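Long-range contacts in NIF3-related protein (Bacillus cereus, PDB 2GX8), which is of unknown function but belongs to the Duf34/NIF3 family and carries zinc at a conserved dimetal-binding motif: residues C[42-48]-C[128-133]; C[138-142]-C[268-272]; C[26-30]-C[379-383]. All blocks are in the same frame, centred on the assembly; numbering follows the deposited sequence.

Contact 1 (C[42-48]-C[128-133]). With ZN (zinc ion), chain M.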
loop_
_atom_site.group_PDB
_atom_site.type_symbol
_atom_site.label_atom_id
_atom_site.label_comp_id
_atom_site.label_asym_id
_atom_site.label_seq_id
_atom_site.Cartn_x
_atom_site.Cartn_y
_atom_site.Cartn_z
ATOM N N TYR C 42 -24.685 17.805 -17.666
ATOM C CA TYR C 42 -23.392 17.246 -17.307
ATOM C C TYR C 42 -23.444 16.590 -15.938
ATOM O O TYR C 42 -22.900 17.148 -14.977
ATOM C CB TYR C 42 -22.322 18.358 -17.334
ATOM C CG TYR C 42 -22.157 18.967 -18.711
ATOM C CD1 TYR C 42 -22.807 20.156 -19.071
ATOM C CD2 TYR C 42 -21.376 18.335 -19.662
ATOM C CE1 TYR C 42 -22.675 20.686 -20.346
ATOM C CE2 TYR C 42 -21.232 18.846 -20.926
ATOM C CZ TYR C 42 -21.873 20.018 -21.269
ATOM O OH TYR C 42 -21.699 20.488 -22.559
ATOM N N PRO C 43 -24.102 15.412 -15.835
ATOM C CA PRO C 43 -24.219 14.733 -14.538
ATOM C C PRO C 43 -22.894 14.307 -13.893
ATOM O O PRO C 43 -21.948 13.962 -14.599
ATOM C CB PRO C 43 -25.098 13.515 -14.847
ATOM C CG PRO C 43 -25.047 13.351 -16.303
ATOM C CD PRO C 43 -24.803 14.679 -16.904
ATOM N N LYS C 44 -22.856 14.329 -12.556
ATOM C CA LYS C 44 -21.658 13.992 -11.762
ATOM C C LYS C 44 -21.201 12.525 -11.819
ATOM O O LYS C 44 -20.053 12.232 -11.505
ATOM C CB LYS C 44 -21.839 14.432 -10.299
ATOM C CG LYS C 44 -21.777 15.941 -10.060
ATOM C CD LYS C 44 -22.193 16.268 -8.625
ATOM C CE LYS C 44 -21.958 17.732 -8.300
ATOM N NZ LYS C 44 -22.658 18.195 -7.041
ATOM N N HIS C 45 -22.085 11.609 -12.210
ATOM C CA HIS C 45 -21.703 10.201 -12.357
ATOM C C HIS C 45 -20.832 9.963 -13.606
ATOM O O HIS C 45 -20.186 8.921 -13.735
ATOM C CB HIS C 45 -22.927 9.281 -12.343
ATOM C CG HIS C 45 -23.969 9.621 -13.366
ATOM N ND1 HIS C 45 -23.890 9.210 -14.681
ATOM C CD2 HIS C 45 -25.142 10.289 -13.255
ATOM C CE1 HIS C 45 -24.956 9.630 -15.341
ATOM N NE2 HIS C 45 -25.734 10.285 -14.496
ATOM N N LEU C 46 -20.816 10.941 -14.511
ATOM C CA LEU C 46 -19.995 10.889 -15.722
ATOM C C LEU C 46 -18.514 11.162 -15.426
ATOM O O LEU C 46 -17.625 10.699 -16.167
ATOM C CB LEU C 46 -20.498 11.882 -16.777
ATOM C CG LEU C 46 -21.893 11.634 -17.334
ATOM C CD1 LEU C 46 -22.160 12.574 -18.467
ATOM C CD2 LEU C 46 -21.991 10.223 -17.808
ATOM N N ALA C 47 -18.268 11.930 -14.358
ATOM C CA ALA C 47 -16.919 12.254 -13.878
ATOM C C ALA C 47 -16.107 10.982 -13.589
ATOM O O ALA C 47 -16.650 9.961 -13.157
ATOM C CB ALA C 47 -16.985 13.147 -12.631
ATOM N N MET C 48 -14.805 11.047 -13.827
ATOM C CA MET C 48 -13.955 9.879 -13.652
ATOM C C MET C 48 -13.423 9.694 -12.240
ATOM O O MET C 48 -13.403 10.632 -11.434
ATOM C CB MET C 48 -12.791 9.931 -14.628
ATOM C CG MET C 48 -13.218 10.003 -16.068
ATOM S SD MET C 48 -11.757 9.904 -17.077
ATOM C CE MET C 48 -11.202 8.222 -16.709
ATOM N N THR C 128 -14.081 16.303 -15.612
ATOM C CA THR C 128 -14.247 15.199 -16.564
ATOM C C THR C 128 -15.672 14.953 -17.018
ATOM O O THR C 128 -15.884 14.382 -18.084
ATOM C CB THR C 128 -13.602 13.884 -16.118
ATOM O OG1 THR C 128 -13.998 13.612 -14.774
ATOM C CG2 THR C 128 -12.065 13.967 -16.225
ATOM N N ASN C 129 -16.646 15.363 -16.227
ATOM C CA ASN C 129 -18.033 15.221 -16.679
ATOM C C ASN C 129 -18.348 16.034 -17.974
ATOM O O ASN C 129 -19.241 15.671 -18.724
ATOM C CB ASN C 129 -19.050 15.482 -15.539
ATOM C CG ASN C 129 -18.873 16.860 -14.856
ATOM O OD1 ASN C 129 -19.853 17.558 -14.603
ATOM N ND2 ASN C 129 -17.632 17.241 -14.558
ATOM N N VAL C 130 -17.602 17.112 -18.228
ATOM C CA VAL C 130 -17.773 17.946 -19.432
ATOM C C VAL C 130 -16.937 17.362 -20.611
ATOM O O VAL C 130 -17.209 17.621 -21.783
ATOM C CB VAL C 130 -17.471 19.454 -19.128
ATOM C CG1 VAL C 130 -17.532 20.326 -20.376
ATOM C CG2 VAL C 130 -18.453 19.984 -18.096
ATOM N N ASP C 131 -15.943 16.541 -20.276
ATOM C CA ASP C 131 -15.103 15.863 -21.253
ATOM C C ASP C 131 -15.842 14.672 -21.850
ATOM O O ASP C 131 -15.768 14.409 -23.053
ATOM C CB ASP C 131 -13.847 15.335 -20.557
ATOM C CG ASP C 131 -12.879 16.428 -20.186
ATOM O OD1 ASP C 131 -12.246 16.968 -21.116
ATOM O OD2 ASP C 131 -12.696 16.711 -18.976
ATOM N N VAL C 132 -16.552 13.969 -20.964
ATOM C CA VAL C 132 -17.301 12.738 -21.253
ATOM C C VAL C 132 -18.674 12.953 -21.891
ATOM O O VAL C 132 -19.062 12.225 -22.793
ATOM C CB VAL C 132 -17.510 11.934 -19.926
ATOM C CG1 VAL C 132 -18.302 10.652 -20.168
ATOM C CG2 VAL C 132 -16.179 11.616 -19.251
ATOM N N ALA C 133 -19.407 13.957 -21.422
ATOM C CA ALA C 133 -20.783 14.187 -21.881
ATOM C C ALA C 133 -20.966 14.611 -23.335
ATOM O O ALA C 133 -20.128 15.338 -23.876
ATOM C CB ALA C 133 -21.481 15.187 -20.969
HETATM ZN ZN ZN M . -11.013 18.616 -20.137
#
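T128 meets loop 42-48 at M48: its hydroxyl OG1 accepts the M48 N-H at 2.9 Å, and the bond is nearly straight (169°). With chi1 at 49°, OG1 sits between the backbone N and the carbonyl carbon of T128, facing the loop; D51 OD1 is a second hydrogen-bond partner of the same hydroxyl. The thioether chain of M48 crosses the threonine at about a right angle, its CG 3.9 Å from T128 CB. At N129 the contact is made by the methylene, whose CB rests 3.4 Å from P43 O and also packs near A47 N. The N129 backbone O lies at the edge of the Y42 ring, in the ring plane. V130 then covers one face of that ring, with CG2 4.1 Å from the ring centroid and 26° off the normal, a CH-pi contact displaced toward the rim. D131 OD1 binds zinc at 2.3 Å, in a site completed by H92 and E360. V132 returns to the loop, CG2 lying 3.5 Å from L46 O while CG1 approaches L46 CB. A133, the first residue to leave helical geometry, places CB 3.7 Å from L46 CD1 and obliquely beside Y42 CD2, so one methyl group serves both loop side chains. Beyond the helix, Y42 OH is hydrogen-bonded to Q370, giving the hydroxyl a partner on helix 362-377. The chemistry is thus divided along one short helix: at T128 a hydroxyl accepts from the loop backbone, aliphatic groups pack on the tyrosine ring and the leucine, and D131, between V130 and V132, carries the zinc-binding carboxylate.

Contact 2 (C[138-142]-C[268-272])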
loop_
_atom_site.group_PDB
_atom_site.type_symbol
_atom_site.label_atom_id
_atom_site.label_comp_id
_atom_site.label_asym_id
_atom_site.label_seq_id
_atom_site.Cartn_x
_atom_site.Cartn_y
_atom_site.Cartn_z
ATOM N N ASN C 138 -15.147 17.471 -26.245
ATOM C CA ASN C 138 -14.719 16.650 -27.366
ATOM C C ASN C 138 -15.644 16.674 -28.576
ATOM O O ASN C 138 -15.173 16.497 -29.691
ATOM C CB ASN C 138 -14.361 15.247 -26.880
ATOM C CG ASN C 138 -13.123 15.252 -25.995
ATOM O OD1 ASN C 138 -12.061 15.747 -26.390
ATOM N ND2 ASN C 138 -13.252 14.717 -24.787
ATOM N N ASP C 139 -16.942 16.894 -28.360
ATOM C CA ASP C 139 -17.900 17.065 -29.458
ATOM C C ASP C 139 -17.673 18.411 -30.080
ATOM O O ASP C 139 -17.608 18.534 -31.316
ATOM C CB ASP C 139 -19.329 16.972 -28.967
ATOM C CG ASP C 139 -19.761 15.542 -28.745
ATOM O OD1 ASP C 139 -19.378 14.694 -29.585
ATOM O OD2 ASP C 139 -20.492 15.265 -27.757
ATOM N N LEU C 140 -17.536 19.414 -29.208
ATOM C CA LEU C 140 -17.231 20.792 -29.611
ATOM C C LEU C 140 -15.952 20.868 -30.440
ATOM O O LEU C 140 -15.879 21.641 -31.388
ATOM C CB LEU C 140 -17.130 21.715 -28.387
ATOM C CG LEU C 140 -18.454 21.976 -27.659
ATOM C CD1 LEU C 140 -18.249 22.485 -26.239
ATOM C CD2 LEU C 140 -19.341 22.930 -28.472
ATOM N N LEU C 141 -14.953 20.062 -30.098
ATOM C CA LEU C 141 -13.703 20.044 -30.865
ATOM C C LEU C 141 -13.846 19.263 -32.169
ATOM O O LEU C 141 -13.225 19.619 -33.163
ATOM C CB LEU C 141 -12.549 19.464 -30.037
ATOM C CG LEU C 141 -12.005 20.254 -28.854
ATOM C CD1 LEU C 141 -11.172 19.306 -27.987
ATOM C CD2 LEU C 141 -11.209 21.491 -29.263
ATOM N N ALA C 142 -14.630 18.185 -32.166
ATOM C CA ALA C 142 -14.894 17.437 -33.409
ATOM C C ALA C 142 -15.629 18.306 -34.414
ATOM O O ALA C 142 -15.248 18.323 -35.570
ATOM C CB ALA C 142 -15.677 16.175 -33.140
ATOM N N GLY C 268 -17.492 8.432 -23.059
ATOM C CA GLY C 268 -16.077 8.403 -22.758
ATOM C C GLY C 268 -15.285 9.617 -23.183
ATOM O O GLY C 268 -15.823 10.663 -23.485
ATOM N N LEU C 269 -13.978 9.465 -23.210
ATOM C CA LEU C 269 -13.109 10.569 -23.536
ATOM C C LEU C 269 -12.779 10.626 -25.009
ATOM O O LEU C 269 -12.501 9.604 -25.601
ATOM C CB LEU C 269 -11.811 10.438 -22.748
ATOM C CG LEU C 269 -11.936 10.614 -21.243
ATOM C CD1 LEU C 269 -10.616 10.234 -20.624
ATOM C CD2 LEU C 269 -12.347 12.057 -20.907
ATOM N N GLY C 270 -12.797 11.826 -25.580
ATOM C CA GLY C 270 -12.452 12.047 -26.988
ATOM C C GLY C 270 -13.380 11.466 -28.023
ATOM O O GLY C 270 -14.180 10.574 -27.714
ATOM N N LYS C 271 -13.254 11.968 -29.261
ATOM C CA LYS C 271 -14.042 11.515 -30.432
ATOM C C LYS C 271 -13.143 11.027 -31.571
ATOM O O LYS C 271 -12.014 11.468 -31.716
ATOM C CB LYS C 271 -14.945 12.644 -30.975
ATOM C CG LYS C 271 -16.055 13.079 -30.008
ATOM C CD LYS C 271 -17.088 11.988 -29.865
ATOM C CE LYS C 271 -18.085 12.297 -28.754
ATOM N NZ LYS C 271 -19.241 11.342 -28.730
ATOM N N ILE C 272 -13.621 10.079 -32.361
ATOM C CA ILE C 272 -12.868 9.654 -33.517
ATOM C C ILE C 272 -13.849 9.680 -34.665
ATOM O O ILE C 272 -14.952 9.167 -34.526
ATOM C CB ILE C 272 -12.103 8.298 -33.326
ATOM C CG1 ILE C 272 -11.150 8.054 -34.521
ATOM C CG2 ILE C 272 -13.041 7.118 -33.049
ATOM C CD1 ILE C 272 -10.235 6.855 -34.363
#
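N138 lays its side-chain amide against the backbone of G270, with CG 3.4 Å from G270 CA. The amide does not bond to the glycine: ND2 and G270 N are both donors. Its polar ends are used elsewhere, OD1 accepting from G314 N and ND2 donating to D131 O, so that the buried amide is held at both ends while it packs on the strand. G270 has a positive phi (67°), which suits a glycine just after the corner the chain turns at L269.

K271 is the side chain that reaches across to the helix. Its CG passes 3.5 Å from N138 O, and its CB faces A142 CB at 4.2 Å, one helical turn further on. A bend at chi2 (-69°) then turns the chain across D139 at an oblique angle, where NZ and D139 OD1 form a salt bridge of 3.5 Å. That pairing is long, and the position of OD1 is uncertain. The other carboxylate oxygen, OD2, accepts a hydrogen bond from G135 N, tying D139 back to the loop before its own helix.

The axes of segments 138-142 and 270-272 approach to 7.5 Å, their N-to-C directions 38° apart. Strand 270-280 pairs with strand 150-168 through G270 and with strand 306-313 through K271, so the helix lies against a sheet already hydrogen-bonded along both of the strand's edges. This is the helix-on-sheet layering of an alpha/beta domain, placed here beside the metal site, with the N138 side chain about 6 Å from a bound zinc.

Contact 3 (C[26-30]-C[379-383])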
loop_
_atom_site.group_PDB
_atom_site.type_symbol
_atom_site.label_atom_id
_atom_site.label_comp_id
_atom_site.label_asym_id
_atom_site.label_seq_id
_atom_site.Cartn_x
_atom_site.Cartn_y
_atom_site.Cartn_z
ATOM N N SER C 26 -40.555 36.977 -14.804
ATOM C CA SER C 26 -39.246 36.285 -14.612
ATOM C C SER C 26 -38.794 36.289 -13.152
ATOM O O SER C 26 -38.941 37.288 -12.438
ATOM C CB SER C 26 -38.154 36.885 -15.517
ATOM O OG SER C 26 -38.327 36.481 -16.872
ATOM N N LYS C 27 -38.249 35.147 -12.740
ATOM C CA LYS C 27 -37.725 34.907 -11.398
ATOM C C LYS C 27 -36.178 34.929 -11.389
ATOM O O LYS C 27 -35.536 34.407 -12.319
ATOM C CB LYS C 27 -38.211 33.525 -10.927
ATOM C CG LYS C 27 -37.480 32.941 -9.719
ATOM C CD LYS C 27 -37.751 31.462 -9.603
ATOM C CE LYS C 27 -37.014 30.865 -8.438
ATOM N NZ LYS C 27 -37.364 29.430 -8.326
ATOM N N ILE C 28 -35.590 35.536 -10.350
ATOM C CA ILE C 28 -34.139 35.510 -10.163
ATOM C C ILE C 28 -33.881 34.243 -9.352
ATOM O O ILE C 28 -34.366 34.108 -8.222
ATOM C CB ILE C 28 -33.589 36.744 -9.414
ATOM C CG1 ILE C 28 -33.957 38.041 -10.143
ATOM C CG2 ILE C 28 -32.083 36.647 -9.272
ATOM C CD1 ILE C 28 -33.436 39.300 -9.462
ATOM N N PRO C 29 -33.133 33.300 -9.936
ATOM C CA PRO C 29 -32.876 32.018 -9.306
ATOM C C PRO C 29 -31.723 32.071 -8.338
ATOM O O PRO C 29 -30.983 33.050 -8.311
ATOM C CB PRO C 29 -32.441 31.159 -10.484
ATOM C CG PRO C 29 -31.702 32.107 -11.334
ATOM C CD PRO C 29 -32.472 33.399 -11.249
ATOM N N ASN C 30 -31.579 31.017 -7.547
ATOM C CA ASN C 30 -30.441 30.924 -6.671
ATOM C C ASN C 30 -29.394 30.042 -7.352
ATOM O O ASN C 30 -29.656 29.478 -8.412
ATOM C CB ASN C 30 -30.837 30.469 -5.256
ATOM C CG ASN C 30 -31.271 29.024 -5.186
ATOM O OD1 ASN C 30 -30.950 28.217 -6.045
ATOM N ND2 ASN C 30 -31.973 28.682 -4.127
ATOM N N LYS C 379 -37.802 30.361 -17.825
ATOM C CA LYS C 379 -38.176 31.740 -17.467
ATOM C C LYS C 379 -37.257 32.464 -16.493
ATOM O O LYS C 379 -37.624 33.533 -15.995
ATOM C CB LYS C 379 -39.603 31.792 -16.873
ATOM C CG LYS C 379 -40.759 31.052 -17.603
ATOM C CD LYS C 379 -41.214 31.639 -18.956
ATOM C CE LYS C 379 -40.411 31.109 -20.160
ATOM N NZ LYS C 379 -40.988 31.537 -21.476
ATOM N N LEU C 380 -36.082 31.892 -16.226
ATOM C CA LEU C 380 -35.120 32.442 -15.263
ATOM C C LEU C 380 -34.406 33.682 -15.741
ATOM O O LEU C 380 -33.978 33.776 -16.890
ATOM C CB LEU C 380 -34.094 31.389 -14.846
ATOM C CG LEU C 380 -34.683 30.249 -14.028
ATOM C CD1 LEU C 380 -33.604 29.273 -13.630
ATOM C CD2 LEU C 380 -35.387 30.813 -12.798
ATOM N N ASN C 381 -34.264 34.628 -14.830
ATOM C CA ASN C 381 -33.652 35.897 -15.141
ATOM C C ASN C 381 -32.152 35.864 -14.825
ATOM O O ASN C 381 -31.700 36.448 -13.834
ATOM C CB ASN C 381 -34.376 37.001 -14.367
ATOM C CG ASN C 381 -33.958 38.393 -14.792
ATOM O OD1 ASN C 381 -33.026 38.563 -15.575
ATOM N ND2 ASN C 381 -34.657 39.402 -14.278
ATOM N N VAL C 382 -31.402 35.156 -15.676
ATOM C CA VAL C 382 -29.947 35.027 -15.544
ATOM C C VAL C 382 -29.282 35.224 -16.896
ATOM O O VAL C 382 -29.740 34.695 -17.906
ATOM C CB VAL C 382 -29.464 33.617 -15.079
ATOM C CG1 VAL C 382 -28.069 33.734 -14.492
ATOM C CG2 VAL C 382 -30.347 33.017 -14.041
ATOM N N HIS C 383 -28.181 35.961 -16.893
ATOM C CA HIS C 383 -27.386 36.193 -18.080
ATOM C C HIS C 383 -26.126 35.317 -17.914
ATOM O O HIS C 383 -25.413 35.444 -16.928
ATOM C CB HIS C 383 -27.011 37.676 -18.138
ATOM C CG HIS C 383 -26.471 38.133 -19.464
ATOM N ND1 HIS C 383 -25.478 37.456 -20.149
ATOM C CD2 HIS C 383 -26.734 39.245 -20.195
ATOM C CE1 HIS C 383 -25.182 38.109 -21.260
ATOM N NE2 HIS C 383 -25.923 39.204 -21.307
#
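P29 meets L380 across one face of its pyrrolidine ring: L380 CD2 sits over that face, while CD1 comes in more obliquely, each methyl 3.8 Å from P29 CB. V382 CG2 lies near the mean ring plane, at the CG/CD edge, although the model brings it too close to P29 CG for the detail to be trusted. Two peptide carbonyls are the other flat groups. The K27 carbonyl O receives N381 N at 2.8 Å, the donor tilted 30° from the carbonyl plane. At K379 the S26 hydroxyl comes from above, where S26 OG donates to K379 O at 3.2 Å from a position 36° out of the carbonyl plane.

L380 is central to the apolar part. Its CG stands beside the backbone N (chi1 -67°), which turns the isobutyl group toward segment 26-30, where CD2 also meets K27 CD at 4.0 Å. The two side chains lie side by side and point the same way, the aliphatic part of the lysine extending past the leucine until NZ forms a salt bridge with E33. L380 CA contributes a weaker C-H...O approach to K27 O, so this oxygen is met by two consecutive residues. On the outer part of the contact, S26 CB and N381 CB come within 4.0 Å.

The contact joins the first modelled residues to the connection between helix 362-377 and strand 383-386. K379, with positive phi, is the C-prime residue of the Schellman motif closing that helix, while N30 caps the start of helix 31-38 through E33 N. Helix 31-38 packs against both segments: I34 touches P29 and V382, and L37 touches L380.

Contacts 1 and 2 adjoin, their centres 13 Å apart; contact 1 supplies the zinc ligand D131, and contact 2 lies next to it. Helices 128-132 and 137-145 follow each other in the chain, and a probable hydrogen bond from N138 ND2 to D131 O (3.1 Å) joins them. M48 SD meets L269 CD1 at 3.7 Å, so loop 42-48 also touches the corner of contact 2. Contact 3 stands apart, its centre about 25 Å from that of contact 1 and 32 Å from that of contact 2, with nearest atoms about 13 Å and about 17 Å away. Along the chain it encloses both, bringing together residues near the two ends.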